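Local coordinates for protein MaoC-like dehydratase (Rhodospirillum rubrum, PDB 3EXZ) that probably acts as a dehydratase (hydro-lyase) of the hot-dog-fold MaoC family, at residues A[50-64]-A[86-100]. Residues are numbered along the deposited sequence; the frame is centred on the assembly and turned at random.
Sequences FGGLAASGWHTAAIT and LSWPNPTRPGDELHV
Trp88 turns one face of its indole to Gly57, whose CA lies 3.7 Å from the centroid of the Trp88 five-membered ring in a CH-pi contact, while its six-membered ring sends an edge toward Trp58. There Trp88 CH2 sits over one face of the Trp58 indole, 3.9 Å from Trp58 CZ2, in an edge-to-face pair with the planes at 71°. Glycine suits position 57 because any beta carbon would run into the Trp88 ring. The guanidinium of Arg93 has Pro91 CB over one face and carbonyl oxygens at its edge; the same Pro91 CB lies at the edge of the Phe50 ring, 4.3 Å from Phe50 CD1. Arg93 NH1 and NH2 grip Phe50 O end-on, the NH2 bond (3.0 Å to Phe50 O) lying in the carbonyl plane, and NH1 also donates to Leu53 O, approaching from above that carbonyl's plane. A bend at chi2 (-66°) brings this end back to the loop although the CB points away. A leucine in its place would probably leave the carbonyls of Phe50 and Leu53 without these donors and the loop 50-53 freer to move.

In this hot-dog fold, helix 57-72 is the central helix wrapped by the antiparallel sheet; the connection between strands 81-87 and 97-109 packs against residues 50-56, which lead into it. Ser56 caps the helix, accepting from Trp58 N and bonding Asp34 too. Ala55 N donates to Thr92 O at 2.8 Å, and Ala55, being small, lets the two backbones come this close. Thr60 OG1 and Thr92 OG1 are hydrogen-bonded at 2.9 Å, short hydroxyls that satisfy each other where both are buried. Farther along, Ile63 CG2 meets Leu98 CD1, and Thr64 turns its methyl to Val100 CG2 and its hydroxyl to Thr60 O and Thr125.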
ATOM      1  N   PHE A  50     -14.633  11.399   6.156  1.00 49.04           N
ATOM      2  CA  PHE A  50     -15.221  10.396   5.271  1.00 47.95           C
ATOM      3  C   PHE A  50     -16.747  10.470   5.324  1.00 47.99           C
ATOM      4  O   PHE A  50     -17.427  10.053   4.386  1.00 47.20           O
ATOM      5  CB  PHE A  50     -14.768   8.985   5.695  1.00 48.97           C
ATOM      6  CG  PHE A  50     -13.288   8.743   5.546  1.00 46.56           C
ATOM      7  CD1 PHE A  50     -12.751   8.346   4.324  1.00 46.04           C
ATOM      8  CD2 PHE A  50     -12.424   8.944   6.622  1.00 45.17           C
ATOM      9  CE1 PHE A  50     -11.371   8.157   4.174  1.00 44.66           C
ATOM     10  CE2 PHE A  50     -11.048   8.757   6.483  1.00 43.51           C
ATOM     11  CZ  PHE A  50     -10.521   8.363   5.255  1.00 42.80           C
ATOM     12  N   GLY A  51     -17.274  11.013   6.421  1.00 48.03           N
ATOM     13  CA  GLY A  51     -18.715  11.112   6.592  1.00 47.39           C
ATOM     14  C   GLY A  51     -19.385   9.802   6.200  1.00 47.05           C
ATOM     15  O   GLY A  51     -20.165   9.768   5.246  1.00 48.27           O
ATOM     16  N   GLY A  52     -19.089   8.733   6.940  1.00 44.79           N
ATOM     17  CA  GLY A  52     -19.638   7.418   6.642  1.00 41.95           C
ATOM     18  C   GLY A  52     -18.523   6.379   6.544  1.00 40.51           C
ATOM     19  O   GLY A  52     -17.359   6.717   6.315  1.00 41.57           O
ATOM     20  N   LEU A  53     -18.870   5.110   6.719  1.00 37.81           N
ATOM     21  CA  LEU A  53     -17.874   4.057   6.650  1.00 35.13           C
ATOM     22  C   LEU A  53     -17.091   4.125   5.347  1.00 34.10           C
ATOM     23  O   LEU A  53     -17.666   4.287   4.271  1.00 33.63           O
ATOM     24  CB  LEU A  53     -18.533   2.666   6.744  1.00 33.48           C
ATOM     25  CG  LEU A  53     -18.059   1.647   7.802  1.00 35.80           C
ATOM     26  CD1 LEU A  53     -18.048   0.244   7.185  1.00 29.06           C
ATOM     27  CD2 LEU A  53     -16.678   2.016   8.331  1.00 31.82           C
ATOM     28  N   ALA A  54     -15.771   4.053   5.454  1.00 32.59           N
ATOM     29  CA  ALA A  54     -14.923   4.001   4.275  1.00 33.14           C
ATOM     30  C   ALA A  54     -13.882   2.928   4.572  1.00 32.59           C
ATOM     31  O   ALA A  54     -13.589   2.627   5.736  1.00 32.68           O
ATOM     32  CB  ALA A  54     -14.254   5.329   3.992  1.00 35.36           C
ATOM     33  N   ALA A  55     -13.357   2.308   3.527  1.00 30.40           N
ATOM     34  CA  ALA A  55     -12.341   1.292   3.718  1.00 27.94           C
ATOM     35  C   ALA A  55     -10.983   1.982   3.859  1.00 27.06           C
ATOM     36  O   ALA A  55     -10.786   3.113   3.401  1.00 27.43           O
ATOM     37  CB  ALA A  55     -12.325   0.332   2.513  1.00 28.31           C
ATOM     38  N   SER A  56     -10.064   1.319   4.546  1.00 27.09           N
ATOM     39  CA  SER A  56      -8.708   1.828   4.680  1.00 25.38           C
ATOM     40  C   SER A  56      -8.091   1.867   3.260  1.00 26.40           C
ATOM     41  O   SER A  56      -8.342   0.973   2.437  1.00 26.15           O
ATOM     42  CB  SER A  56      -7.884   0.859   5.534  1.00 23.76           C
ATOM     43  OG  SER A  56      -6.498   1.140   5.459  1.00 26.13           O
ATOM     44  N   GLY A  57      -7.311   2.908   2.974  1.00 26.87           N
ATOM     45  CA  GLY A  57      -6.633   3.008   1.693  1.00 25.27           C
ATOM     46  C   GLY A  57      -5.764   1.762   1.523  1.00 26.88           C
ATOM     47  O   GLY A  57      -5.573   1.283   0.399  1.00 25.76           O
ATOM     48  N   TRP A  58      -5.270   1.211   2.641  1.00 25.03           N
ATOM     49  CA  TRP A  58      -4.420   0.016   2.613  1.00 25.52           C
ATOM     50  C   TRP A  58      -5.200  -1.264   2.349  1.00 24.03           C
ATOM     51  O   TRP A  58      -4.641  -2.265   1.904  1.00 23.92           O
ATOM     52  CB  TRP A  58      -3.605  -0.056   3.899  1.00 23.96           C
ATOM     53  CG  TRP A  58      -2.779   1.163   4.028  1.00 24.73           C
ATOM     54  CD1 TRP A  58      -2.973   2.200   4.898  1.00 21.66           C
ATOM     55  CD2 TRP A  58      -1.672   1.525   3.206  1.00 22.99           C
ATOM     56  NE1 TRP A  58      -2.041   3.183   4.676  1.00 21.49           N
ATOM     57  CE2 TRP A  58      -1.219   2.790   3.649  1.00 20.56           C
ATOM     58  CE3 TRP A  58      -0.985   0.889   2.162  1.00 20.36           C
ATOM     59  CZ2 TRP A  58      -0.134   3.448   3.059  1.00 22.41           C
ATOM     60  CZ3 TRP A  58       0.098   1.544   1.573  1.00 22.40           C
ATOM     61  CH2 TRP A  58       0.512   2.808   2.025  1.00 24.28           C
ATOM     62  N   HIS A  59      -6.503  -1.213   2.608  1.00 26.54           N
ATOM     63  CA  HIS A  59      -7.380  -2.349   2.345  1.00 24.99           C
ATOM     64  C   HIS A  59      -7.662  -2.304   0.821  1.00 22.45           C
ATOM     65  O   HIS A  59      -7.617  -3.330   0.136  1.00 24.52           O
ATOM     66  CB  HIS A  59      -8.667  -2.215   3.162  1.00 23.50           C
ATOM     67  CG  HIS A  59      -9.615  -3.355   2.981  1.00 24.46           C
ATOM     68  ND1 HIS A  59     -10.930  -3.291   3.383  1.00 27.74           N
ATOM     69  CD2 HIS A  59      -9.436  -4.597   2.469  1.00 26.46           C
ATOM     70  CE1 HIS A  59     -11.524  -4.443   3.126  1.00 23.55           C
ATOM     71  NE2 HIS A  59     -10.638  -5.254   2.574  1.00 29.05           N
ATOM     72  N   THR A  60      -7.932  -1.110   0.292  1.00 22.74           N
ATOM     73  CA  THR A  60      -8.155  -0.925  -1.144  1.00 22.31           C
ATOM     74  C   THR A  60      -6.887  -1.344  -1.915  1.00 23.96           C
ATOM     75  O   THR A  60      -6.980  -2.006  -2.952  1.00 25.92           O
ATOM     76  CB  THR A  60      -8.515   0.545  -1.446  1.00 24.78           C
ATOM     77  OG1 THR A  60      -9.770   0.836  -0.837  1.00 26.15           O
ATOM     78  CG2 THR A  60      -8.639   0.797  -2.946  1.00 26.25           C
ATOM     79  N   ALA A  61      -5.704  -0.981  -1.406  1.00 22.30           N
ATOM     80  CA  ALA A  61      -4.448  -1.350  -2.064  1.00 21.35           C
ATOM     81  C   ALA A  61      -4.273  -2.886  -2.077  1.00 23.17           C
ATOM     82  O   ALA A  61      -3.846  -3.452  -3.088  1.00 24.08           O
ATOM     83  CB  ALA A  61      -3.239  -0.656  -1.359  1.00 19.71           C
ATOM     84  N   ALA A  62      -4.611  -3.555  -0.968  1.00 23.37           N
ATOM     85  CA  ALA A  62      -4.498  -5.025  -0.874  1.00 26.08           C
ATOM     86  C   ALA A  62      -5.450  -5.738  -1.851  1.00 25.44           C
ATOM     87  O   ALA A  62      -5.058  -6.694  -2.520  1.00 23.83           O
ATOM     88  CB  ALA A  62      -4.768  -5.491   0.561  1.00 23.89           C
ATOM     89  N   ILE A  63      -6.698  -5.274  -1.911  1.00 27.20           N
ATOM     90  CA  ILE A  63      -7.713  -5.804  -2.837  1.00 25.57           C
ATOM     91  C   ILE A  63      -7.221  -5.560  -4.277  1.00 25.68           C
ATOM     92  O   ILE A  63      -7.412  -6.396  -5.167  1.00 27.96           O
ATOM     93  CB  ILE A  63      -9.069  -5.081  -2.629  1.00 23.59           C
ATOM     94  CG1 ILE A  63      -9.701  -5.555  -1.326  1.00 28.13           C
ATOM     95  CG2 ILE A  63     -10.012  -5.333  -3.800  1.00 25.00           C
ATOM     96  CD1 ILE A  63     -10.935  -4.758  -0.926  1.00 27.53           C
ATOM     97  N   THR A  64      -6.584  -4.414  -4.508  1.00 27.25           N
ATOM     98  CA  THR A  64      -6.072  -4.114  -5.840  1.00 26.33           C
ATOM     99  C   THR A  64      -5.007  -5.136  -6.223  1.00 26.99           C
ATOM    100  O   THR A  64      -5.010  -5.639  -7.344  1.00 27.87           O
ATOM    101  CB  THR A  64      -5.485  -2.690  -5.914  1.00 27.84           C
ATOM    102  OG1 THR A  64      -6.557  -1.740  -5.829  1.00 26.37           O
ATOM    103  CG2 THR A  64      -4.730  -2.476  -7.231  1.00 24.24           C
ATOM    104  N   LEU A  86       1.235   6.197  -5.120  1.00 30.76           N
ATOM    105  CA  LEU A  86      -0.094   5.822  -4.687  1.00 30.75           C
ATOM    106  C   LEU A  86      -0.962   6.991  -4.274  1.00 29.84           C
ATOM    107  O   LEU A  86      -0.494   7.900  -3.594  1.00 31.02           O
ATOM    108  CB  LEU A  86       0.069   4.843  -3.507  1.00 29.72           C
ATOM    109  CG  LEU A  86      -1.014   3.800  -3.214  1.00 38.77           C
ATOM    110  CD1 LEU A  86      -1.442   3.091  -4.505  1.00 36.06           C
ATOM    111  CD2 LEU A  86      -0.469   2.795  -2.205  1.00 35.93           C
ATOM    112  N   SER A  87      -2.213   6.985  -4.712  1.00 28.77           N
ATOM    113  CA  SER A  87      -3.142   8.018  -4.292  1.00 29.23           C
ATOM    114  C   SER A  87      -4.554   7.435  -4.222  1.00 28.87           C
ATOM    115  O   SER A  87      -4.875   6.468  -4.922  1.00 28.01           O
ATOM    116  CB  SER A  87      -3.112   9.236  -5.232  1.00 29.77           C
ATOM    117  OG  SER A  87      -3.476   8.887  -6.549  1.00 32.00           O
ATOM    118  N   TRP A  88      -5.381   7.994  -3.341  1.00 29.04           N
ATOM    119  CA  TRP A  88      -6.768   7.559  -3.207  1.00 30.13           C
ATOM    120  C   TRP A  88      -7.654   8.798  -3.387  1.00 32.13           C
ATOM    121  O   TRP A  88      -7.927   9.533  -2.434  1.00 33.02           O
ATOM    122  CB  TRP A  88      -7.025   6.930  -1.831  1.00 27.03           C
ATOM    123  CG  TRP A  88      -6.108   5.775  -1.538  1.00 25.00           C
ATOM    124  CD1 TRP A  88      -6.251   4.473  -1.951  1.00 25.83           C
ATOM    125  CD2 TRP A  88      -4.899   5.820  -0.781  1.00 24.31           C
ATOM    126  NE1 TRP A  88      -5.208   3.708  -1.483  1.00 23.67           N
ATOM    127  CE2 TRP A  88      -4.359   4.510  -0.762  1.00 23.04           C
ATOM    128  CE3 TRP A  88      -4.217   6.843  -0.098  1.00 27.44           C
ATOM    129  CZ2 TRP A  88      -3.164   4.194  -0.106  1.00 21.85           C
ATOM    130  CZ3 TRP A  88      -3.017   6.528   0.555  1.00 28.09           C
ATOM    131  CH2 TRP A  88      -2.514   5.212   0.554  1.00 26.16           C
ATOM    132  N   PRO A  89      -8.107   9.050  -4.628  1.00 35.52           N
ATOM    133  CA  PRO A  89      -8.959  10.208  -4.946  1.00 37.44           C
ATOM    134  C   PRO A  89     -10.333  10.192  -4.278  1.00 38.76           C
ATOM    135  O   PRO A  89     -10.781  11.214  -3.753  1.00 40.94           O
ATOM    136  CB  PRO A  89      -9.079  10.160  -6.468  1.00 38.34           C
ATOM    137  CG  PRO A  89      -7.872   9.363  -6.911  1.00 38.45           C
ATOM    138  CD  PRO A  89      -7.739   8.309  -5.847  1.00 35.87           C
ATOM    139  N   ASN A  90     -11.005   9.048  -4.332  1.00 36.80           N
ATOM    140  CA  ASN A  90     -12.312   8.917  -3.713  1.00 36.52           C
ATOM    141  C   ASN A  90     -12.308   7.751  -2.727  1.00 38.61           C
ATOM    142  O   ASN A  90     -11.593   6.761  -2.906  1.00 37.84           O
ATOM    143  CB  ASN A  90     -13.416   8.710  -4.759  1.00 35.60           C
ATOM    144  CG  ASN A  90     -13.486   9.845  -5.775  1.00 37.15           C
ATOM    145  OD1 ASN A  90     -12.730   9.874  -6.746  1.00 36.95           O
ATOM    146  ND2 ASN A  90     -14.388  10.794  -5.543  1.00 37.46           N
ATOM    147  N   PRO A  91     -13.092   7.877  -1.645  1.00 37.73           N
ATOM    148  CA  PRO A  91     -13.193   6.841  -0.616  1.00 36.01           C
ATOM    149  C   PRO A  91     -13.765   5.562  -1.214  1.00 34.43           C
ATOM    150  O   PRO A  91     -14.486   5.615  -2.213  1.00 33.46           O
ATOM    151  CB  PRO A  91     -14.182   7.433   0.390  1.00 37.19           C
ATOM    152  CG  PRO A  91     -14.062   8.908   0.206  1.00 39.82           C
ATOM    153  CD  PRO A  91     -13.882   9.069  -1.283  1.00 38.19           C
ATOM    154  N   THR A  92     -13.424   4.419  -0.619  1.00 32.48           N
ATOM    155  CA  THR A  92     -13.996   3.139  -1.045  1.00 32.98           C
ATOM    156  C   THR A  92     -15.096   2.878  -0.016  1.00 33.82           C
ATOM    157  O   THR A  92     -14.856   2.876   1.193  1.00 34.56           O
ATOM    158  CB  THR A  92     -12.996   1.991  -1.016  1.00 33.32           C
ATOM    159  OG1 THR A  92     -12.006   2.222  -2.023  1.00 37.07           O
ATOM    160  CG2 THR A  92     -13.710   0.658  -1.305  1.00 30.36           C
ATOM    161  N   ARG A  93     -16.297   2.624  -0.511  1.00 35.88           N
ATOM    162  CA  ARG A  93     -17.494   2.444   0.304  1.00 37.33           C
ATOM    163  C   ARG A  93     -18.022   1.034   0.330  1.00 38.11           C
ATOM    164  O   ARG A  93     -17.804   0.281  -0.620  1.00 38.29           O
ATOM    165  CB  ARG A  93     -18.606   3.320  -0.240  1.00 35.22           C
ATOM    166  CG  ARG A  93     -18.285   4.800  -0.433  1.00 37.28           C
ATOM    167  CD  ARG A  93     -18.048   5.469   0.905  1.00 36.59           C
ATOM    168  NE  ARG A  93     -17.875   6.916   0.780  1.00 37.61           N
ATOM    169  CZ  ARG A  93     -17.677   7.734   1.810  1.00 34.87           C
ATOM    170  NH1 ARG A  93     -17.620   7.248   3.043  1.00 35.87           N
ATOM    171  NH2 ARG A  93     -17.554   9.040   1.610  1.00 34.30           N
ATOM    172  N   PRO A  94     -18.761   0.663   1.400  1.00 38.52           N
ATOM    173  CA  PRO A  94     -19.358  -0.671   1.532  1.00 37.69           C
ATOM    174  C   PRO A  94     -20.355  -0.750   0.367  1.00 38.16           C
ATOM    175  O   PRO A  94     -21.043   0.241   0.065  1.00 39.63           O
ATOM    176  CB  PRO A  94     -20.087  -0.613   2.873  1.00 37.73           C
ATOM    177  CG  PRO A  94     -19.393   0.458   3.635  1.00 39.67           C
ATOM    178  CD  PRO A  94     -18.990   1.484   2.605  1.00 38.99           C
ATOM    179  N   GLY A  95     -20.448  -1.913  -0.274  1.00 39.39           N
ATOM    180  CA  GLY A  95     -21.352  -2.113  -1.398  1.00 37.83           C
ATOM    181  C   GLY A  95     -20.713  -1.806  -2.745  1.00 39.49           C
ATOM    182  O   GLY A  95     -21.299  -2.087  -3.793  1.00 40.52           O
ATOM    183  N   ASP A  96     -19.498  -1.269  -2.732  1.00 37.92           N
ATOM    184  CA  ASP A  96     -18.823  -0.902  -3.972  1.00 37.57           C
ATOM    185  C   ASP A  96     -18.289  -2.074  -4.784  1.00 36.56           C
ATOM    186  O   ASP A  96     -17.752  -3.022  -4.222  1.00 38.53           O
ATOM    187  CB  ASP A  96     -17.660   0.073  -3.671  1.00 37.09           C
ATOM    188  CG  ASP A  96     -18.107   1.535  -3.530  1.00 40.94           C
ATOM    189  OD1 ASP A  96     -19.326   1.810  -3.565  1.00 39.12           O
ATOM    190  OD2 ASP A  96     -17.222   2.412  -3.380  1.00 40.71           O
ATOM    191  N   GLU A  97     -18.484  -2.025  -6.101  1.00 36.53           N
ATOM    192  CA  GLU A  97     -17.930  -3.053  -6.975  1.00 37.97           C
ATOM    193  C   GLU A  97     -16.643  -2.475  -7.560  1.00 36.81           C
ATOM    194  O   GLU A  97     -16.669  -1.488  -8.303  1.00 36.31           O
ATOM    195  CB  GLU A  97     -18.862  -3.402  -8.130  1.00 41.32           C
ATOM    196  CG  GLU A  97     -20.034  -4.273  -7.733  1.00 45.52           C
ATOM    197  CD  GLU A  97     -19.736  -5.759  -7.824  1.00 51.44           C
ATOM    198  OE1 GLU A  97     -19.186  -6.180  -8.861  1.00 53.84           O
ATOM    199  OE2 GLU A  97     -20.058  -6.502  -6.866  1.00 46.84           O
ATOM    200  N   LEU A  98     -15.517  -3.086  -7.220  1.00 33.95           N
ATOM    201  CA  LEU A  98     -14.240  -2.630  -7.724  1.00 32.71           C
ATOM    202  C   LEU A  98     -13.655  -3.554  -8.786  1.00 33.25           C
ATOM    203  O   LEU A  98     -13.838  -4.780  -8.753  1.00 31.06           O
ATOM    204  CB  LEU A  98     -13.203  -2.540  -6.587  1.00 31.81           C
ATOM    205  CG  LEU A  98     -13.599  -1.794  -5.303  1.00 32.54           C
ATOM    206  CD1 LEU A  98     -12.431  -1.769  -4.323  1.00 28.68           C
ATOM    207  CD2 LEU A  98     -14.043  -0.375  -5.652  1.00 30.50           C
ATOM    208  N   HIS A  99     -12.975  -2.942  -9.746  1.00 31.29           N
ATOM    209  CA  HIS A  99     -12.236  -3.681 -10.750  1.00 32.75           C
ATOM    210  C   HIS A  99     -11.049  -2.778 -11.081  1.00 31.64           C
ATOM    211  O   HIS A  99     -11.092  -1.564 -10.847  1.00 29.58           O
ATOM    212  CB  HIS A  99     -13.051  -3.996 -12.000  1.00 31.40           C
ATOM    213  CG  HIS A  99     -13.264  -2.823 -12.882  1.00 33.30           C
ATOM    214  ND1 HIS A  99     -14.142  -1.810 -12.569  1.00 34.00           N
ATOM    215  CD2 HIS A  99     -12.677  -2.472 -14.049  1.00 35.04           C
ATOM    216  CE1 HIS A  99     -14.087  -0.884 -13.507  1.00 38.67           C
ATOM    217  NE2 HIS A  99     -13.204  -1.261 -14.416  1.00 37.17           N
ATOM    218  N   VAL A 100      -9.977  -3.355 -11.607  1.00 31.46           N
ATOM    219  CA  VAL A 100      -8.811  -2.552 -11.917  1.00 31.00           C
ATOM    220  C   VAL A 100      -8.511  -2.469 -13.401  1.00 32.32           C
ATOM    221  O   VAL A 100      -8.618  -3.467 -14.122  1.00 31.74           O
ATOM    222  CB  VAL A 100      -7.554  -3.102 -11.205  1.00 31.16           C
ATOM    223  CG1 VAL A 100      -6.390  -2.107 -11.351  1.00 29.67           C
ATOM    224  CG2 VAL A 100      -7.863  -3.373  -9.733  1.00 30.40           C
TER